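Local atomic coordinates of NAD-dependent aldehyde dehydrogenase (Burkholderia multivorans, PDB entry 5UJU), a protein that probably oxidises aldehydes to the corresponding carboxylic acids, using NAD as the hydride acceptor. Residues Leu488-Thr493 and Asp499-Ala504; Leu444-Arg449 and Leu473-Glu478; Lys291-Thr296 and Thr303-His308. One frame throughout, in Å; residues are numbered along the deposited sequence.

Contact 1 (Leu488-Thr493 and Asp499-Ala504)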
loop_
_atom_site.group_PDB
_atom_site.type_symbol
_atom_site.label_atom_id
_atom_site.label_comp_id
_atom_site.label_asym_id
_atom_site.label_seq_id
_atom_site.Cartn_x
_atom_site.Cartn_y
_atom_site.Cartn_z
ATOM N N LEU A 488 -8.773 -15.963 -16.348
ATOM C CA LEU A 488 -8.842 -16.073 -17.800
ATOM C C LEU A 488 -8.243 -17.417 -18.188
ATOM O O LEU A 488 -7.165 -17.779 -17.706
ATOM C CB LEU A 488 -8.083 -14.931 -18.482
ATOM C CG LEU A 488 -7.924 -15.047 -20.007
ATOM C CD1 LEU A 488 -9.280 -14.904 -20.720
ATOM C CD2 LEU A 488 -6.910 -14.010 -20.488
ATOM N N SER A 489 -8.939 -18.154 -19.051
ATOM C CA SER A 489 -8.562 -19.512 -19.429
ATOM C C SER A 489 -8.495 -19.599 -20.950
ATOM O O SER A 489 -9.394 -19.108 -21.641
ATOM C CB SER A 489 -9.580 -20.523 -18.869
ATOM O OG SER A 489 -9.228 -21.870 -19.144
ATOM N N VAL A 490 -7.440 -20.214 -21.479
ATOM C CA VAL A 490 -7.274 -20.308 -22.924
ATOM C C VAL A 490 -6.998 -21.755 -23.320
ATOM O O VAL A 490 -6.239 -22.466 -22.653
ATOM C CB VAL A 490 -6.158 -19.368 -23.439
ATOM C CG1 VAL A 490 -4.808 -19.738 -22.844
ATOM C CG2 VAL A 490 -6.097 -19.383 -24.987
ATOM N N TYR A 491 -7.610 -22.179 -24.422
ATOM C CA TYR A 491 -7.387 -23.487 -25.030
ATOM C C TYR A 491 -6.840 -23.241 -26.425
ATOM O O TYR A 491 -7.535 -22.664 -27.273
ATOM C CB TYR A 491 -8.677 -24.305 -25.093
ATOM C CG TYR A 491 -9.163 -24.738 -23.745
ATOM C CD1 TYR A 491 -8.807 -25.977 -23.227
ATOM C CD2 TYR A 491 -9.953 -23.893 -22.965
ATOM C CE1 TYR A 491 -9.238 -26.373 -21.967
ATOM C CE2 TYR A 491 -10.386 -24.276 -21.701
ATOM C CZ TYR A 491 -10.027 -25.519 -21.211
ATOM O OH TYR A 491 -10.456 -25.919 -19.968
ATOM N N SER A 492 -5.593 -23.649 -26.655
ATOM C CA SER A 492 -4.988 -23.552 -27.977
ATOM C C SER A 492 -3.811 -24.508 -28.065
ATOM O O SER A 492 -3.079 -24.689 -27.090
ATOM C CB SER A 492 -4.520 -22.128 -28.287
ATOM O OG SER A 492 -3.933 -22.077 -29.579
ATOM N N THR A 493 -3.626 -25.113 -29.238
ATOM C CA THR A 493 -2.418 -25.875 -29.518
ATOM C C THR A 493 -1.380 -25.058 -30.279
ATOM O O THR A 493 -0.359 -25.611 -30.700
ATOM C CB THR A 493 -2.753 -27.131 -30.318
ATOM O OG1 THR A 493 -3.287 -26.742 -31.589
ATOM C CG2 THR A 493 -3.786 -27.981 -29.564
ATOM N N ASP A 499 1.012 -17.170 -26.810
ATOM C CA ASP A 499 1.709 -15.904 -26.607
ATOM C C ASP A 499 0.721 -14.747 -26.541
ATOM O O ASP A 499 0.804 -13.901 -25.645
ATOM C CB ASP A 499 2.730 -15.673 -27.724
ATOM C CG ASP A 499 3.962 -16.546 -27.585
ATOM O OD1 ASP A 499 4.131 -17.166 -26.510
ATOM O OD2 ASP A 499 4.755 -16.622 -28.554
ATOM N N ALA A 500 -0.233 -14.704 -27.479
ATOM C CA ALA A 500 -1.238 -13.648 -27.462
ATOM C C ALA A 500 -2.086 -13.704 -26.197
ATOM O O ALA A 500 -2.517 -12.659 -25.692
ATOM C CB ALA A 500 -2.123 -13.743 -28.711
ATOM N N ALA A 501 -2.324 -14.901 -25.657
ATOM C CA ALA A 501 -3.109 -14.986 -24.433
ATOM C C ALA A 501 -2.340 -14.403 -23.250
ATOM O O ALA A 501 -2.940 -13.754 -22.389
ATOM C CB ALA A 501 -3.553 -16.425 -24.163
ATOM N N HIS A 502 -1.011 -14.599 -23.195
ATOM C CA HIS A 502 -0.217 -13.931 -22.168
ATOM C C HIS A 502 -0.356 -12.414 -22.282
ATOM O O HIS A 502 -0.483 -11.715 -21.269
ATOM C CB HIS A 502 1.256 -14.358 -22.269
ATOM C CG HIS A 502 1.551 -15.706 -21.670
ATOM N ND1 HIS A 502 1.642 -16.859 -22.426
ATOM C CD2 HIS A 502 1.797 -16.080 -20.392
ATOM C CE1 HIS A 502 1.920 -17.883 -21.640
ATOM N NE2 HIS A 502 2.014 -17.439 -20.399
ATOM N N GLU A 503 -0.338 -11.894 -23.518
ATOM C CA GLU A 503 -0.495 -10.457 -23.725
ATOM C C GLU A 503 -1.863 -9.989 -23.249
ATOM O O GLU A 503 -1.990 -8.911 -22.653
ATOM C CB GLU A 503 -0.301 -10.107 -25.205
ATOM C CG GLU A 503 1.134 -10.198 -25.682
ATOM C CD GLU A 503 2.066 -9.293 -24.904
ATOM O OE1 GLU A 503 1.834 -8.065 -24.888
ATOM O OE2 GLU A 503 3.032 -9.814 -24.304
ATOM N N ALA A 504 -2.899 -10.792 -23.507
ATOM C CA ALA A 504 -4.248 -10.454 -23.063
ATOM C C ALA A 504 -4.348 -10.460 -21.542
ATOM O O ALA A 504 -5.051 -9.630 -20.955
ATOM C CB ALA A 504 -5.262 -11.429 -23.677
#
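Ala504, whose methyl group faces Leu488, gives its backbone N to Ala500 O at 2.9 Å, an ordinary helical bond. This turn of helix offers a small, smooth surface to the strand: Ala501 and Ala504 both direct CB at segment 488-493, and no polar bond crosses the interface. Leu488 and Val490 answer from the strand, whose alternation sends every second side chain to this face. The tighter meeting is a cluster of methyls. Val490 holds CG1 between its backbone N and carbonyl carbon (chi1 62°), which swings CG2 anti to the N and turns the fork of the side chain onto Ala501 CB; CG1 comes to 3.8 Å from that methyl and Val490 CG2 to 4.0 Å from it. Leu488 touches more loosely, with CD2 4.4 Å from Ala504 CB. Small methyls line the helix face here, and the axes of the short strand and helix segments approach to 9.6 Å, running almost exactly antiparallel at 170°. This is the strand-to-helix half of a beta-alpha-beta unit, in which the chain leaves strand 487-491, returns through helix 495-508 and enters the parallel strand 511-514. At the turn between strand and helix, Ser492 OG is hydrogen-bonded to Asp327, Ser328 and the backbone of Ala494, while farther along the helix Glu503 forms a salt bridge with Arg109 of the second subunit. Tyr491 rests on helix 332-344, strand 487-491 lies between strands 323-326 and 511-514, and helix 469-483 packs alongside.

Contact 2 (Leu444-Arg449 and Leu473-Glu478)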
loop_
_atom_site.group_PDB
_atom_site.type_symbol
_atom_site.label_atom_id
_atom_site.label_comp_id
_atom_site.label_asym_id
_atom_site.label_seq_id
_atom_site.Cartn_x
_atom_site.Cartn_y
_atom_site.Cartn_z
ATOM N N LEU A 444 -24.677 -17.004 -27.481
ATOM C CA LEU A 444 -24.715 -15.615 -27.915
ATOM C C LEU A 444 -23.766 -15.410 -29.092
ATOM O O LEU A 444 -22.984 -16.291 -29.465
ATOM C CB LEU A 444 -24.341 -14.658 -26.781
ATOM C CG LEU A 444 -25.393 -14.565 -25.683
ATOM C CD1 LEU A 444 -24.884 -13.647 -24.570
ATOM C CD2 LEU A 444 -26.692 -14.058 -26.274
ATOM N N ASP A 445 -23.865 -14.227 -29.685
ATOM C CA ASP A 445 -22.929 -13.735 -30.680
ATOM C C ASP A 445 -22.140 -12.591 -30.067
ATOM O O ASP A 445 -22.573 -11.978 -29.090
ATOM C CB ASP A 445 -23.656 -13.263 -31.948
ATOM C CG ASP A 445 -22.696 -12.819 -33.038
ATOM O OD1 ASP A 445 -22.133 -13.695 -33.732
ATOM O OD2 ASP A 445 -22.498 -11.594 -33.189
ATOM N N VAL A 446 -20.966 -12.315 -30.647
ATOM C CA VAL A 446 -20.116 -11.235 -30.155
ATOM C C VAL A 446 -20.843 -9.890 -30.166
ATOM O O VAL A 446 -20.509 -8.996 -29.378
ATOM C CB VAL A 446 -18.803 -11.191 -30.971
ATOM C CG1 VAL A 446 -19.064 -10.804 -32.408
ATOM C CG2 VAL A 446 -17.799 -10.265 -30.321
ATOM N N ALA A 447 -21.856 -9.736 -31.023
ATOM C CA ALA A 447 -22.666 -8.521 -31.044
ATOM C C ALA A 447 -23.492 -8.334 -29.772
ATOM O O ALA A 447 -23.957 -7.222 -29.506
ATOM C CB ALA A 447 -23.596 -8.540 -32.259
ATOM N N ASP A 448 -23.676 -9.385 -28.974
ATOM C CA ASP A 448 -24.456 -9.307 -27.741
ATOM C C ASP A 448 -23.625 -8.834 -26.550
ATOM O O ASP A 448 -23.856 -9.282 -25.414
ATOM C CB ASP A 448 -25.118 -10.660 -27.464
ATOM C CG ASP A 448 -25.950 -11.137 -28.659
ATOM O OD1 ASP A 448 -26.701 -10.297 -29.192
ATOM O OD2 ASP A 448 -25.842 -12.314 -29.078
ATOM N N ARG A 449 -22.665 -7.933 -26.796
ATOM C CA ARG A 449 -21.755 -7.456 -25.754
ATOM C C ARG A 449 -22.478 -6.920 -24.526
ATOM O O ARG A 449 -22.048 -7.163 -23.390
ATOM C CB ARG A 449 -20.888 -6.316 -26.292
ATOM C CG ARG A 449 -19.461 -6.650 -26.607
ATOM C CD ARG A 449 -18.751 -5.395 -27.104
ATOM N NE ARG A 449 -18.024 -4.778 -25.991
ATOM C CZ ARG A 449 -16.725 -4.497 -26.008
ATOM N NH1 ARG A 449 -16.144 -3.957 -24.942
ATOM N NH2 ARG A 449 -16.010 -4.735 -27.099
ATOM N N LEU A 473 -9.459 -12.858 -28.188
ATOM C CA LEU A 473 -8.399 -12.448 -27.276
ATOM C C LEU A 473 -8.410 -10.944 -27.062
ATOM O O LEU A 473 -8.159 -10.469 -25.946
ATOM C CB LEU A 473 -7.042 -12.908 -27.812
ATOM C CG LEU A 473 -6.805 -14.403 -27.625
ATOM C CD1 LEU A 473 -5.591 -14.849 -28.413
ATOM C CD2 LEU A 473 -6.656 -14.730 -26.121
ATOM N N ASP A 474 -8.664 -10.179 -28.123
ATOM C CA ASP A 474 -8.773 -8.733 -27.968
ATOM C C ASP A 474 -9.945 -8.385 -27.060
ATOM O O ASP A 474 -9.834 -7.519 -26.181
ATOM C CB ASP A 474 -8.934 -8.066 -29.333
ATOM C CG ASP A 474 -8.995 -6.548 -29.233
ATOM O OD1 ASP A 474 -8.009 -5.943 -28.763
ATOM O OD2 ASP A 474 -10.031 -5.959 -29.604
ATOM N N LEU A 475 -11.080 -9.056 -27.265
ATOM C CA LEU A 475 -12.257 -8.816 -26.444
ATOM C C LEU A 475 -12.009 -9.200 -24.986
ATOM O O LEU A 475 -12.365 -8.449 -24.069
ATOM C CB LEU A 475 -13.435 -9.590 -27.022
ATOM C CG LEU A 475 -14.801 -9.186 -26.497
ATOM C CD1 LEU A 475 -14.973 -7.696 -26.667
ATOM C CD2 LEU A 475 -15.878 -9.941 -27.250
ATOM N N ALA A 476 -11.385 -10.360 -24.752
ATOM C CA ALA A 476 -11.189 -10.836 -23.386
ATOM C C ALA A 476 -10.293 -9.891 -22.592
ATOM O O ALA A 476 -10.603 -9.539 -21.445
ATOM C CB ALA A 476 -10.608 -12.247 -23.397
ATOM N N GLY A 477 -9.176 -9.463 -23.189
ATOM C CA GLY A 477 -8.302 -8.510 -22.517
ATOM C C GLY A 477 -8.975 -7.174 -22.266
ATOM O O GLY A 477 -8.770 -6.548 -21.222
ATOM N N GLU A 478 -9.781 -6.712 -23.226
ATOM C CA GLU A 478 -10.481 -5.447 -23.053
ATOM C C GLU A 478 -11.505 -5.535 -21.931
ATOM O O GLU A 478 -11.599 -4.627 -21.097
ATOM C CB GLU A 478 -11.158 -5.037 -24.359
ATOM C CG GLU A 478 -12.056 -3.826 -24.234
ATOM C CD GLU A 478 -12.836 -3.536 -25.512
ATOM O OE1 GLU A 478 -12.412 -3.976 -26.603
ATOM O OE2 GLU A 478 -13.874 -2.860 -25.417
#
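Arg449 reaches across to Leu475 and Glu478 from just beyond an Asx turn, the motif that ends strand 440-445 and carries the chain toward helix 449-452. The bend of its side chain at chi3 (97°) helps bring the guanidinium beside helix 469-483, where it has two different neighbours. Over one face lies Leu475, whose CD1 is 3.2 Å from Arg449 NH2, the two side chains running alongside with opposite directions. At the edge, near the plane, stands Glu478, which comes in roughly perpendicular to Arg449. The salt bridge is lopsided: Arg449 NH1 bonds Glu478 OE2 at 2.6 Å, while NH2 makes a weak second bond to the same oxygen. The two flat groups are not coplanar but turned by 45°, and NH1 meets OE2 from above the carboxylate plane, 59° out of it, rather than in a flat two-by-two pairing. Leu475 also serves the apolar half of the contact, since its other branch, CD2, meets Val446 CG2 at 3.6 Å. One leucine thus divides its methyls between a charged plane and a valine, joining the end of strand 440-445 to helix 469-483, where Glu478 also touches Arg507 of helix 495-508. Within the turn Asp445 OD2 accepts from Ala447 N at 2.9 Å; just after it Asp448 OD2 takes a nearly straight 2.8 Å bond from Asp445 N.

Contact 3 (Lys291-Thr296 and Thr303-His308)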
loop_
_atom_site.group_PDB
_atom_site.type_symbol
_atom_site.label_atom_id
_atom_site.label_comp_id
_atom_site.label_asym_id
_atom_site.label_seq_id
_atom_site.Cartn_x
_atom_site.Cartn_y
_atom_site.Cartn_z
ATOM N N LYS A 291 -9.467 2.142 10.704
ATOM C CA LYS A 291 -8.287 2.503 9.930
ATOM C C LYS A 291 -8.001 1.548 8.787
ATOM O O LYS A 291 -7.229 1.900 7.886
ATOM C CB LYS A 291 -7.043 2.551 10.834
ATOM C CG LYS A 291 -7.147 3.560 11.965
ATOM C CD LYS A 291 -7.257 4.947 11.395
ATOM C CE LYS A 291 -7.069 5.976 12.488
ATOM N NZ LYS A 291 -7.393 7.324 11.970
ATOM N N LEU A 292 -8.572 0.351 8.824
ATOM C CA LEU A 292 -8.393 -0.657 7.790
ATOM C C LEU A 292 -9.760 -1.255 7.487
ATOM O O LEU A 292 -10.565 -1.454 8.402
ATOM C CB LEU A 292 -7.417 -1.758 8.240
ATOM C CG LEU A 292 -6.050 -1.358 8.829
ATOM C CD1 LEU A 292 -5.255 -2.529 9.332
ATOM C CD2 LEU A 292 -5.234 -0.646 7.788
ATOM N N ILE A 293 -10.034 -1.523 6.212
ATOM C CA ILE A 293 -11.273 -2.196 5.813
ATOM C C ILE A 293 -10.926 -3.256 4.780
ATOM O O ILE A 293 -10.268 -2.946 3.779
ATOM C CB ILE A 293 -12.308 -1.214 5.225
ATOM C CG1 ILE A 293 -12.665 -0.109 6.226
ATOM C CG2 ILE A 293 -13.571 -1.981 4.726
ATOM C CD1 ILE A 293 -13.598 0.967 5.651
ATOM N N ASP A 294 -11.362 -4.496 5.016
ATOM C CA ASP A 294 -11.259 -5.580 4.038
ATOM C C ASP A 294 -12.663 -6.016 3.643
ATOM O O ASP A 294 -13.448 -6.442 4.497
ATOM C CB ASP A 294 -10.461 -6.771 4.591
ATOM C CG ASP A 294 -8.961 -6.480 4.687
ATOM O OD1 ASP A 294 -8.196 -6.818 3.754
ATOM O OD2 ASP A 294 -8.540 -5.871 5.684
ATOM N N PHE A 295 -12.975 -5.917 2.348
ATOM C CA PHE A 295 -14.335 -6.100 1.861
ATOM C C PHE A 295 -14.376 -7.090 0.707
ATOM O O PHE A 295 -13.551 -7.019 -0.212
ATOM C CB PHE A 295 -14.920 -4.756 1.419
ATOM C CG PHE A 295 -16.173 -4.870 0.571
ATOM C CD1 PHE A 295 -16.091 -4.970 -0.813
ATOM C CD2 PHE A 295 -17.428 -4.850 1.159
ATOM C CE1 PHE A 295 -17.242 -5.054 -1.594
ATOM C CE2 PHE A 295 -18.584 -4.931 0.389
ATOM C CZ PHE A 295 -18.491 -5.031 -0.992
ATOM N N THR A 296 -15.375 -7.979 0.740
ATOM C CA THR A 296 -15.722 -8.837 -0.392
ATOM C C THR A 296 -17.196 -8.650 -0.725
ATOM O O THR A 296 -18.049 -8.798 0.155
ATOM C CB THR A 296 -15.458 -10.319 -0.087
ATOM O OG1 THR A 296 -14.089 -10.510 0.266
ATOM C CG2 THR A 296 -15.772 -11.170 -1.311
ATOM N N THR A 303 -16.543 -0.177 -4.412
ATOM C CA THR A 303 -16.165 1.134 -4.933
ATOM C C THR A 303 -16.550 2.257 -3.973
ATOM O O THR A 303 -15.810 3.236 -3.817
ATOM C CB THR A 303 -16.852 1.342 -6.285
ATOM O OG1 THR A 303 -16.417 0.332 -7.200
ATOM C CG2 THR A 303 -16.534 2.681 -6.848
ATOM N N TRP A 304 -17.731 2.161 -3.363
ATOM C CA TRP A 304 -18.136 3.176 -2.397
ATOM C C TRP A 304 -17.112 3.289 -1.272
ATOM O O TRP A 304 -16.694 4.395 -0.912
ATOM C CB TRP A 304 -19.527 2.847 -1.843
ATOM C CG TRP A 304 -20.117 3.927 -0.989
ATOM C CD1 TRP A 304 -20.955 4.926 -1.388
ATOM C CD2 TRP A 304 -19.897 4.125 0.414
ATOM N NE1 TRP A 304 -21.276 5.728 -0.322
ATOM C CE2 TRP A 304 -20.635 5.261 0.796
ATOM C CE3 TRP A 304 -19.149 3.448 1.381
ATOM C CZ2 TRP A 304 -20.645 5.743 2.103
ATOM C CZ3 TRP A 304 -19.163 3.928 2.688
ATOM C CH2 TRP A 304 -19.907 5.064 3.032
ATOM N N LEU A 305 -16.661 2.147 -0.736
ATOM C CA LEU A 305 -15.696 2.150 0.367
ATOM C C LEU A 305 -14.362 2.763 -0.048
ATOM O O LEU A 305 -13.761 3.538 0.705
ATOM C CB LEU A 305 -15.479 0.723 0.873
ATOM C CG LEU A 305 -16.671 0.067 1.550
ATOM C CD1 LEU A 305 -16.459 -1.412 1.610
ATOM C CD2 LEU A 305 -16.811 0.615 2.963
ATOM N N GLU A 306 -13.857 2.385 -1.223
ATOM C CA GLU A 306 -12.582 2.926 -1.686
ATOM C C GLU A 306 -12.634 4.444 -1.789
ATOM O O GLU A 306 -11.657 5.134 -1.473
ATOM C CB GLU A 306 -12.212 2.329 -3.046
ATOM C CG GLU A 306 -12.034 0.823 -3.051
ATOM C CD GLU A 306 -11.993 0.285 -4.462
ATOM O OE1 GLU A 306 -11.970 1.111 -5.389
ATOM O OE2 GLU A 306 -11.999 -0.946 -4.650
ATOM N N ARG A 307 -13.770 4.980 -2.214
ATOM C CA ARG A 307 -13.883 6.409 -2.462
ATOM C C ARG A 307 -14.260 7.207 -1.224
ATOM O O ARG A 307 -13.830 8.360 -1.081
ATOM C CB ARG A 307 -14.907 6.651 -3.569
ATOM C CG ARG A 307 -14.464 6.091 -4.903
ATOM C CD ARG A 307 -15.577 6.108 -5.931
ATOM N NE ARG A 307 -15.123 5.551 -7.201
ATOM C CZ ARG A 307 -15.000 6.247 -8.325
ATOM N NH1 ARG A 307 -15.310 7.537 -8.349
ATOM N NH2 ARG A 307 -14.572 5.644 -9.427
ATOM N N HIS A 308 -15.040 6.629 -0.313
ATOM C CA HIS A 308 -15.623 7.430 0.755
ATOM C C HIS A 308 -15.011 7.204 2.126
ATOM O O HIS A 308 -14.997 8.135 2.927
ATOM C CB HIS A 308 -17.137 7.196 0.799
ATOM C CG HIS A 308 -17.813 7.694 -0.433
ATOM N ND1 HIS A 308 -18.108 6.872 -1.499
ATOM C CD2 HIS A 308 -18.154 8.946 -0.817
ATOM C CE1 HIS A 308 -18.654 7.589 -2.465
ATOM N NE2 HIS A 308 -18.680 8.852 -2.081
#
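Strand 291-296 and helix segment 303-308 come nearest at Ile293 and Leu305, whose CA atoms lie 8.3 Å apart, a spacing bridged entirely by side chains. The strand's alternation decides which of them take part: Ile293 and Phe295 point CB at the helix, whereas Asp294 turns to the other face of the sheet, where it forms a salt bridge with Arg553. From the helix a single residue, Leu305, fills the gap, and its two branches go to different partners. Leu305 CD1 is applied to the root of the Phe295 ring, 3.6 Å from Phe295 CG and CD2 and 3.7 Å from Phe295 CB, the side chains lying nearly perpendicular. The methyl comes in obliquely to the ring. Phe295 comes to this position by holding CG anti to its backbone N (chi1 165°). The second branch, Leu305 CD2, reaches Ile293 CD1 at 4.2 Å, a looser touch made by the far end of an extended isoleucine. Strand, helix and the following parallel strand 313-317 form a beta-alpha-beta unit of the Rossmann-like domain that binds NAD in aldehyde dehydrogenases. Leu211 of the adjoining strand packs on Ile293, Phe295 and Leu305, and Val314 of strand 313-317 also reaches Leu305. A bound imidazole, probably from the crystallisation liquor, lies about 4 Å from the Leu305 side chain. On the flank of the helix His308 ND1 lies over one face of the Trp304 indole, offset toward its rim, and Leu305 CD2 lies at the indole's edge. Trp304 O accepts two bonds, from His308 N at 2.8 Å and His308 ND1 at 2.9 Å, and the second limits the rotation of the ring.

Contacts 1 and 3 are the same kind of joint in two different sheets: each packs a strand against the helix that follows it in a beta-alpha-beta unit, is buried, and relies on apolar side chains alone. They are unconnected, with nearest atoms about 17 Å apart. Contact 2 lies only partly buried, bridges a longer separation in sequence and adds a salt bridge to its apolar pair, in keeping with its more open place. It nevertheless belongs with contact 1, since both reach one sheet and helix 469-483 leads directly into strand 487-491; Leu473 packs on Ala500 and Ala501, and Ala476 on Leu488, so helix 469-483 packs on both the helix and the strand of contact 1.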